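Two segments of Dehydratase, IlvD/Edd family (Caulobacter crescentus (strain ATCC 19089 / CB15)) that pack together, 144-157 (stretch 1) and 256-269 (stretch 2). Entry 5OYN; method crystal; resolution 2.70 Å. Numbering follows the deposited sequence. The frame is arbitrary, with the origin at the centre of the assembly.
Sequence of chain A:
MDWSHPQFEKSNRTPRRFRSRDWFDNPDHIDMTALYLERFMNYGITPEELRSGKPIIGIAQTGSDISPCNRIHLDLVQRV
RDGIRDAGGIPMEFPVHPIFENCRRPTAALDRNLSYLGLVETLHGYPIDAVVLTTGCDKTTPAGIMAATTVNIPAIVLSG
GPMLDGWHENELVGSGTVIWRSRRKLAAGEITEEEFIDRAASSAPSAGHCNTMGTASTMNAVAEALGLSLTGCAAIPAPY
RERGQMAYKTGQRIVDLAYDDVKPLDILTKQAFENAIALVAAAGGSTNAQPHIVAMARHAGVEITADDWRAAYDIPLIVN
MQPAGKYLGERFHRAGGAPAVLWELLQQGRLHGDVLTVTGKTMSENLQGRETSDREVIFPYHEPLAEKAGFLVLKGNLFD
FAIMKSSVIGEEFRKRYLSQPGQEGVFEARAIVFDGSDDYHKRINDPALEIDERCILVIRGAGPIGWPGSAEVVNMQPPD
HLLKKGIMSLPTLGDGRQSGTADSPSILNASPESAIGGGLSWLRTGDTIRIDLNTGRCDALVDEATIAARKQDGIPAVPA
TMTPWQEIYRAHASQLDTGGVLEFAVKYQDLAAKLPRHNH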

ATOM      1  N   GLY A 144      24.904  -3.022   3.811  1.00 51.34           N
ATOM      2  CA  GLY A 144      24.165  -2.693   5.020  1.00 52.22           C
ATOM      3  C   GLY A 144      25.001  -2.885   6.275  1.00 56.83           C
ATOM      4  O   GLY A 144      25.128  -1.975   7.101  1.00 54.06           O
ATOM      5  N   ILE A 145      25.600  -4.067   6.423  1.00 58.46           N
ATOM      6  CA  ILE A 145      26.386  -4.356   7.620  1.00 57.18           C
ATOM      7  C   ILE A 145      27.575  -3.409   7.738  1.00 53.41           C
ATOM      8  O   ILE A 145      27.842  -2.858   8.815  1.00 53.74           O
ATOM      9  N   MET A 146      28.291  -3.179   6.636  1.00 48.65           N
ATOM     10  CA  MET A 146      29.382  -2.208   6.653  1.00 50.68           C
ATOM     11  C   MET A 146      28.933  -0.870   7.238  1.00 56.13           C
ATOM     12  O   MET A 146      29.577  -0.320   8.139  1.00 59.40           O
ATOM     13  N   ALA A 147      27.805  -0.347   6.761  1.00 58.61           N
ATOM     14  CA  ALA A 147      27.349   0.964   7.207  1.00 53.39           C
ATOM     15  C   ALA A 147      26.923   0.938   8.666  1.00 54.11           C
ATOM     16  O   ALA A 147      27.220   1.871   9.423  1.00 52.94           O
ATOM     17  N   ALA A 148      26.212  -0.108   9.081  1.00 55.97           N
ATOM     18  CA  ALA A 148      25.770  -0.157  10.468  1.00 54.29           C
ATOM     19  C   ALA A 148      26.951  -0.218  11.434  1.00 59.00           C
ATOM     20  O   ALA A 148      26.863   0.331  12.537  1.00 60.37           O
ATOM     21  N   THR A 149      28.064  -0.869  11.055  1.00 56.12           N
ATOM     22  CA  THR A 149      29.144  -0.979  12.030  1.00 60.74           C
ATOM     23  C   THR A 149      29.940   0.318  12.129  1.00 61.98           C
ATOM     24  O   THR A 149      30.304   0.730  13.236  1.00 64.97           O
ATOM     25  N   THR A 150      30.214   0.975  10.995  1.00 54.61           N
ATOM     26  CA  THR A 150      30.865   2.282  11.031  1.00 52.54           C
ATOM     27  C   THR A 150      30.164   3.208  12.009  1.00 59.73           C
ATOM     28  O   THR A 150      30.806   3.889  12.815  1.00 64.37           O
ATOM     29  N   VAL A 151      28.836   3.238  11.961  1.00 65.24           N
ATOM     30  CA  VAL A 151      28.101   4.076  12.896  1.00 62.75           C
ATOM     31  C   VAL A 151      27.984   3.383  14.243  1.00 67.05           C
ATOM     32  O   VAL A 151      28.102   4.023  15.296  1.00 73.04           O
ATOM     33  N   ASN A 152      27.780   2.069  14.231  1.00 60.79           N
ATOM     34  CA  ASN A 152      27.763   1.252  15.444  1.00 65.95           C
ATOM     35  C   ASN A 152      26.620   1.662  16.370  1.00 63.52           C
ATOM     36  O   ASN A 152      26.827   2.104  17.499  1.00 66.36           O
ATOM     37  N   ILE A 153      25.401   1.514  15.859  1.00 63.91           N
ATOM     38  CA  ILE A 153      24.207   1.496  16.705  1.00 61.24           C
ATOM     39  C   ILE A 153      23.642   0.084  16.608  1.00 57.08           C
ATOM     40  O   ILE A 153      23.930  -0.611  15.622  1.00 56.92           O
ATOM     41  N   PRO A 154      22.867  -0.392  17.583  1.00 53.87           N
ATOM     42  CA  PRO A 154      22.380  -1.780  17.517  1.00 54.82           C
ATOM     43  C   PRO A 154      21.642  -2.052  16.209  1.00 57.64           C
ATOM     44  O   PRO A 154      20.777  -1.281  15.787  1.00 53.72           O
ATOM     45  N   ALA A 155      22.023  -3.150  15.554  1.00 64.10           N
ATOM     46  CA  ALA A 155      21.573  -3.491  14.213  1.00 52.86           C
ATOM     47  C   ALA A 155      21.142  -4.947  14.173  1.00 55.87           C
ATOM     48  O   ALA A 155      21.482  -5.738  15.052  1.00 59.84           O
ATOM     49  N   ILE A 156      20.390  -5.301  13.134  1.00 57.67           N
ATOM     50  CA  ILE A 156      19.987  -6.689  12.922  1.00 51.32           C
ATOM     51  C   ILE A 156      19.602  -6.827  11.457  1.00 52.84           C
ATOM     52  O   ILE A 156      19.004  -5.916  10.872  1.00 54.28           O
ATOM     53  N   VAL A 157      20.002  -7.949  10.846  1.00 48.12           N
ATOM     54  CA  VAL A 157      19.731  -8.173   9.431  1.00 46.74           C
ATOM     55  C   VAL A 157      18.431  -8.945   9.294  1.00 49.25           C
ATOM     56  O   VAL A 157      18.171  -9.894  10.047  1.00 45.96           O
ATOM     57  N   ASP A 256      14.773  -4.880  21.733  1.00 61.89           N
ATOM     58  CA  ASP A 256      15.601  -5.503  22.762  1.00 61.18           C
ATOM     59  C   ASP A 256      17.070  -5.120  22.589  1.00 62.74           C
ATOM     60  O   ASP A 256      17.717  -4.649  23.528  1.00 68.23           O
ATOM     61  N   LEU A 257      17.606  -5.302  21.381  1.00 54.08           N
ATOM     62  CA  LEU A 257      18.984  -4.918  21.114  1.00 56.88           C
ATOM     63  C   LEU A 257      19.216  -3.434  21.354  1.00 60.23           C
ATOM     64  O   LEU A 257      20.344  -3.024  21.644  1.00 63.16           O
ATOM     65  N   ALA A 258      18.184  -2.610  21.211  1.00 64.39           N
ATOM     66  CA  ALA A 258      18.365  -1.188  21.479  1.00 61.96           C
ATOM     67  C   ALA A 258      18.462  -0.920  22.974  1.00 61.98           C
ATOM     68  O   ALA A 258      19.255  -0.076  23.402  1.00 67.45           O
ATOM     69  N   TYR A 259      17.680  -1.639  23.780  1.00 58.17           N
ATOM     70  CA  TYR A 259      17.704  -1.407  25.217  1.00 63.44           C
ATOM     71  C   TYR A 259      18.964  -1.988  25.848  1.00 71.79           C
ATOM     72  O   TYR A 259      19.661  -1.300  26.605  1.00 72.20           O
ATOM     73  N   ASP A 260      19.291  -3.241  25.522  1.00 66.15           N
ATOM     74  CA  ASP A 260      20.507  -3.867  26.029  1.00 59.54           C
ATOM     75  C   ASP A 260      21.765  -3.323  25.381  1.00 60.71           C
ATOM     76  O   ASP A 260      22.855  -3.708  25.795  1.00 65.29           O
ATOM     77  N   ASP A 261      21.644  -2.469  24.370  1.00 62.69           N
ATOM     78  CA  ASP A 261      22.784  -1.743  23.815  1.00 63.15           C
ATOM     79  C   ASP A 261      23.788  -2.680  23.127  1.00 61.76           C
ATOM     80  O   ASP A 261      24.999  -2.461  23.188  1.00 67.70           O
ATOM     81  N   VAL A 262      23.291  -3.709  22.437  1.00 59.55           N
ATOM     82  CA  VAL A 262      24.145  -4.662  21.717  1.00 59.40           C
ATOM     83  C   VAL A 262      24.447  -4.103  20.327  1.00 62.16           C
ATOM     84  O   VAL A 262      23.645  -4.246  19.401  1.00 66.55           O
ATOM     85  N   LYS A 263      25.629  -3.507  20.164  1.00 61.59           N
ATOM     86  CA  LYS A 263      26.115  -2.904  18.928  1.00 63.74           C
ATOM     87  C   LYS A 263      26.800  -3.929  18.021  1.00 66.51           C
ATOM     88  O   LYS A 263      27.172  -5.025  18.462  1.00 64.64           O
ATOM     89  N   PRO A 264      26.962  -3.605  16.730  1.00 64.37           N
ATOM     90  CA  PRO A 264      27.743  -4.492  15.847  1.00 65.02           C
ATOM     91  C   PRO A 264      29.148  -4.787  16.356  1.00 67.12           C
ATOM     92  O   PRO A 264      29.584  -5.948  16.331  1.00 66.67           O
ATOM     93  N   LEU A 265      29.880  -3.761  16.808  1.00 68.60           N
ATOM     94  CA  LEU A 265      31.252  -3.966  17.269  1.00 67.10           C
ATOM     95  C   LEU A 265      31.337  -4.939  18.445  1.00 64.33           C
ATOM     96  O   LEU A 265      32.429  -5.422  18.753  1.00 73.43           O
ATOM     97  N   ASP A 266      30.215  -5.247  19.101  1.00 61.94           N
ATOM     98  CA  ASP A 266      30.204  -6.294  20.114  1.00 60.78           C
ATOM     99  C   ASP A 266      30.062  -7.676  19.497  1.00 68.19           C
ATOM    100  O   ASP A 266      30.474  -8.670  20.108  1.00 69.61           O
ATOM    101  N   ILE A 267      29.472  -7.760  18.307  1.00 67.19           N
ATOM    102  CA  ILE A 267      29.193  -9.050  17.684  1.00 67.35           C
ATOM    103  C   ILE A 267      30.307  -9.462  16.733  1.00 65.58           C
ATOM    104  O   ILE A 267      30.721 -10.625  16.717  1.00 61.26           O
ATOM    105  N   LEU A 268      30.807  -8.505  15.953  1.00 67.14           N
ATOM    106  CA  LEU A 268      31.716  -8.781  14.843  1.00 67.86           C
ATOM    107  C   LEU A 268      33.156  -8.779  15.347  1.00 70.41           C
ATOM    108  O   LEU A 268      33.962  -7.878  15.083  1.00 70.52           O
ATOM    109  N   THR A 269      33.451  -9.822  16.115  1.00 67.16           N
ATOM    110  CA  THR A 269      34.806 -10.164  16.494  1.00 59.81           C
ATOM    111  C   THR A 269      35.454 -10.988  15.391  1.00 64.17           C
ATOM    112  O   THR A 269      34.789 -11.483  14.474  1.00 69.49           O
TER

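Packing of segment 144-157 against segment 256-269 in the IlvD/Edd-family dehydratase, a contact that buries 606 Å² summed over both sides. P154 CA and K263 CA lie 4.1 Å apart, and T149 CA and P264 CA, 5.4 Å apart, mark a second point of register.

The one hydrogen bond across the interface belongs to N152, which leaves helical geometry with positive phi just after helix 144-151. Its CA-CB bond points sideways, but the t rotamer (chi1 -160°, chi2 39°) brings the amide nearer, and L265 N donates to N152 OD1 at 2.9 Å with a nearly straight angle of 174°. The same oxygen lies 3.1 Å from K263 CB and 3.2 Å from P264 CD; P264 N, 3.3 Å from N152 OD1, has no hydrogen to offer. N152 ND2 rests 3.4 Å from L265 CD1 (L265 is m,t) and finds its hydrogen bond elsewhere in the structure.

The prolines carry much of the nonpolar contact. P264, C-gamma exo, points its CB toward stretch 1: its CG lies 4.2 Å from A155 CB and 4.5 Å from A148 CB, its CB 3.6 Å from T149 CG2, and its CD 3.1 Å from I153 O. P154, also C-gamma exo, sets its CB 4.1 Å from L257 CB, while its CG approaches A258 CA at 4.0 Å. L257 (m,t) points toward stretch 1 as well, reaching I156 CB (I156 is t,t) with its CD1 at 4.1 Å and touching A155 O with the same CD1 at 3.3 Å. At the other end of the contact, L268 (m,t) points toward the helix, where its CD1 meets T149 CG2 at 3.4 Å and I145 CG2 at 4.2 Å; I145 is m,t. The p rotamer of T149 leaves its methyl for these contacts while T149 OG1 bonds back to M146 O at 3.3 Å.

Carbonyl oxygens also meet carbon around P154. P154 CA makes a CA-H...O contact with V262 O at 3.4 Å, and P154 CB lies 3.3 Å from both V262 O and L257 O.

Charged groups pair within stretch 2. K263 (m,t,t, chi4 31°) extends so that K263 NZ forms a salt bridge with D261 OD1 at 2.5 Å, while K263 N donates to D266 OD2 at 3.3 Å; its CG lies 4.4 Å from P154 CD.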

ATOM      1  CB  ILE A 145      26.820  -5.828   7.623  1.00 54.55           C
ATOM      2  CG1 ILE A 145      25.561  -6.703   7.625  1.00 47.42           C
ATOM      3  CG2 ILE A 145      27.720  -6.097   8.811  1.00 45.58           C
ATOM      4  CD1 ILE A 145      25.835  -8.163   7.597  1.00 44.22           C
ATOM      5  CB  MET A 146      29.932  -2.016   5.242  1.00 48.98           C
ATOM      6  CG  MET A 146      30.810  -3.159   4.790  1.00 49.54           C
ATOM      7  SD  MET A 146      31.060  -3.204   3.005  1.00 61.51           S
ATOM      8  CE  MET A 146      31.406  -1.486   2.628  1.00 54.48           C
ATOM      9  CB  ALA A 147      26.200   1.444   6.322  1.00 53.33           C
ATOM     10  CB  ALA A 148      24.831  -1.343  10.694  1.00 49.12           C
ATOM     11  CB  THR A 149      30.078  -2.157  11.723  1.00 62.68           C
ATOM     12  OG1 THR A 149      31.000  -1.791  10.699  1.00 70.96           O
ATOM     13  CG2 THR A 149      29.314  -3.365  11.283  1.00 58.30           C
ATOM     14  CB  THR A 150      30.887   2.915   9.640  1.00 54.09           C
ATOM     15  OG1 THR A 150      31.726   2.151   8.765  1.00 64.15           O
ATOM     16  CG2 THR A 150      31.415   4.331   9.713  1.00 54.40           C
ATOM     17  CB  VAL A 151      26.734   4.443  12.303  1.00 59.84           C
ATOM     18  CG1 VAL A 151      25.844   5.110  13.350  1.00 59.91           C
ATOM     19  CG2 VAL A 151      26.941   5.348  11.101  1.00 60.42           C
ATOM     20  CB  ASN A 152      29.111   1.305  16.177  1.00 64.69           C
ATOM     21  CG  ASN A 152      29.299   0.140  17.134  1.00 69.18           C
ATOM     22  OD1 ASN A 152      28.912  -0.991  16.837  1.00 69.30           O
ATOM     23  ND2 ASN A 152      29.905   0.407  18.284  1.00 69.89           N
ATOM     24  CB  ILE A 153      23.180   2.556  16.276  1.00 57.65           C
ATOM     25  CG1 ILE A 153      22.926   2.496  14.771  1.00 65.78           C
ATOM     26  CG2 ILE A 153      23.636   3.943  16.657  1.00 55.73           C
ATOM     27  CD1 ILE A 153      21.584   3.115  14.366  1.00 57.95           C
ATOM     28  CB  PRO A 154      21.454  -1.895  18.732  1.00 59.39           C
ATOM     29  CG  PRO A 154      21.836  -0.766  19.634  1.00 56.85           C
ATOM     30  CD  PRO A 154      22.373   0.320  18.773  1.00 52.52           C
ATOM     31  CB  ALA A 155      22.673  -3.257  13.181  1.00 48.31           C
ATOM     32  CB  ILE A 156      18.848  -7.087  13.892  1.00 49.07           C
ATOM     33  CG1 ILE A 156      18.624  -8.589  13.926  1.00 44.29           C
ATOM     34  CG2 ILE A 156      17.545  -6.323  13.597  1.00 51.18           C
ATOM     35  CD1 ILE A 156      17.477  -8.965  14.884  1.00 44.72           C
ATOM     36  CB  VAL A 157      20.882  -8.926   8.745  1.00 48.97           C
ATOM     37  CG1 VAL A 157      20.397  -9.559   7.440  1.00 41.66           C
ATOM     38  CG2 VAL A 157      22.065  -7.994   8.485  1.00 45.50           C
ATOM     39  CB  ASP A 256      15.447  -7.022  22.701  1.00 63.61           C
ATOM     40  CG  ASP A 256      14.164  -7.516  23.333  1.00 70.38           C
ATOM     41  OD1 ASP A 256      13.615  -6.817  24.218  1.00 75.30           O
ATOM     42  OD2 ASP A 256      13.722  -8.625  22.947  1.00 68.09           O
ATOM     43  CB  LEU A 257      19.366  -5.263  19.676  1.00 60.45           C
ATOM     44  CG  LEU A 257      19.420  -6.708  19.198  1.00 58.38           C
ATOM     45  CD1 LEU A 257      19.963  -6.693  17.782  1.00 56.37           C
ATOM     46  CD2 LEU A 257      20.310  -7.543  20.100  1.00 60.48           C
ATOM     47  CB  ALA A 258      17.224  -0.376  20.866  1.00 59.48           C
ATOM     48  CB  TYR A 259      16.440  -1.978  25.862  1.00 65.13           C
ATOM     49  CG  TYR A 259      15.280  -0.989  25.834  1.00 76.99           C
ATOM     50  CD1 TYR A 259      14.317  -1.044  24.836  1.00 73.57           C
ATOM     51  CD2 TYR A 259      15.164   0.016  26.787  1.00 75.58           C
ATOM     52  CE1 TYR A 259      13.263  -0.147  24.801  1.00 73.03           C
ATOM     53  CE2 TYR A 259      14.106   0.921  26.754  1.00 73.78           C
ATOM     54  CZ  TYR A 259      13.160   0.833  25.757  1.00 73.80           C
ATOM     55  OH  TYR A 259      12.101   1.716  25.700  1.00 70.31           O
ATOM     56  CB  ASP A 260      20.453  -5.380  25.831  1.00 56.23           C
ATOM     57  CG  ASP A 260      19.198  -5.984  26.412  1.00 69.40           C
ATOM     58  OD1 ASP A 260      18.535  -5.285  27.218  1.00 82.81           O
ATOM     59  OD2 ASP A 260      18.861  -7.135  26.056  1.00 65.18           O
ATOM     60  CB  ASP A 261      23.462  -0.909  24.905  1.00 67.36           C
ATOM     61  CG  ASP A 261      24.155   0.321  24.359  1.00 72.84           C
ATOM     62  OD1 ASP A 261      23.762   0.802  23.273  1.00 74.83           O
ATOM     63  OD2 ASP A 261      25.102   0.802  25.021  1.00 71.82           O
ATOM     64  CB  VAL A 262      23.495  -6.041  21.620  1.00 54.44           C
ATOM     65  CG1 VAL A 262      24.410  -6.997  20.878  1.00 58.25           C
ATOM     66  CG2 VAL A 262      23.130  -6.566  22.988  1.00 55.69           C
ATOM     67  CB  LYS A 263      27.095  -1.776  19.251  1.00 68.29           C
ATOM     68  CG  LYS A 263      26.471  -0.574  19.949  1.00 64.57           C
ATOM     69  CD  LYS A 263      27.552   0.421  20.361  1.00 75.81           C
ATOM     70  CE  LYS A 263      26.978   1.564  21.159  1.00 71.13           C
ATOM     71  NZ  LYS A 263      25.801   1.072  21.930  1.00 73.15           N
ATOM     72  CB  PRO A 264      27.774  -3.720  14.516  1.00 59.61           C
ATOM     73  CG  PRO A 264      26.603  -2.835  14.545  1.00 62.41           C
ATOM     74  CD  PRO A 264      26.270  -2.544  15.981  1.00 61.16           C
ATOM     75  CB  LEU A 265      31.889  -2.618  17.639  1.00 60.55           C
ATOM     76  CG  LEU A 265      32.345  -1.764  16.446  1.00 63.81           C
ATOM     77  CD1 LEU A 265      32.837  -0.396  16.861  1.00 61.85           C
ATOM     78  CD2 LEU A 265      33.411  -2.472  15.607  1.00 60.78           C
ATOM     79  CB  ASP A 266      29.064  -6.064  21.109  1.00 63.08           C
ATOM     80  CG  ASP A 266      29.087  -4.678  21.721  1.00 72.10           C
ATOM     81  OD1 ASP A 266      30.146  -4.008  21.651  1.00 74.75           O
ATOM     82  OD2 ASP A 266      28.044  -4.258  22.273  1.00 74.33           O
ATOM     83  CB  ILE A 267      27.835  -8.989  16.960  1.00 66.73           C
ATOM     84  CG1 ILE A 267      26.743  -8.501  17.915  1.00 69.60           C
ATOM     85  CG2 ILE A 267      27.486 -10.353  16.377  1.00 65.41           C
ATOM     86  CD1 ILE A 267      26.059  -9.624  18.685  1.00 73.29           C
ATOM     87  CB  LEU A 268      31.495  -7.772  13.724  1.00 71.17           C
ATOM     88  CG  LEU A 268      30.026  -7.732  13.296  1.00 68.48           C
ATOM     89  CD1 LEU A 268      29.730  -6.520  12.464  1.00 61.07           C
ATOM     90  CD2 LEU A 268      29.674  -9.006  12.534  1.00 68.99           C
ATOM     91  CB  THR A 269      34.816 -10.964  17.790  1.00 61.62           C
ATOM     92  OG1 THR A 269      34.187 -12.237  17.567  1.00 61.38           O
ATOM     93  CG2 THR A 269      34.089 -10.225  18.880  1.00 52.33           C
TER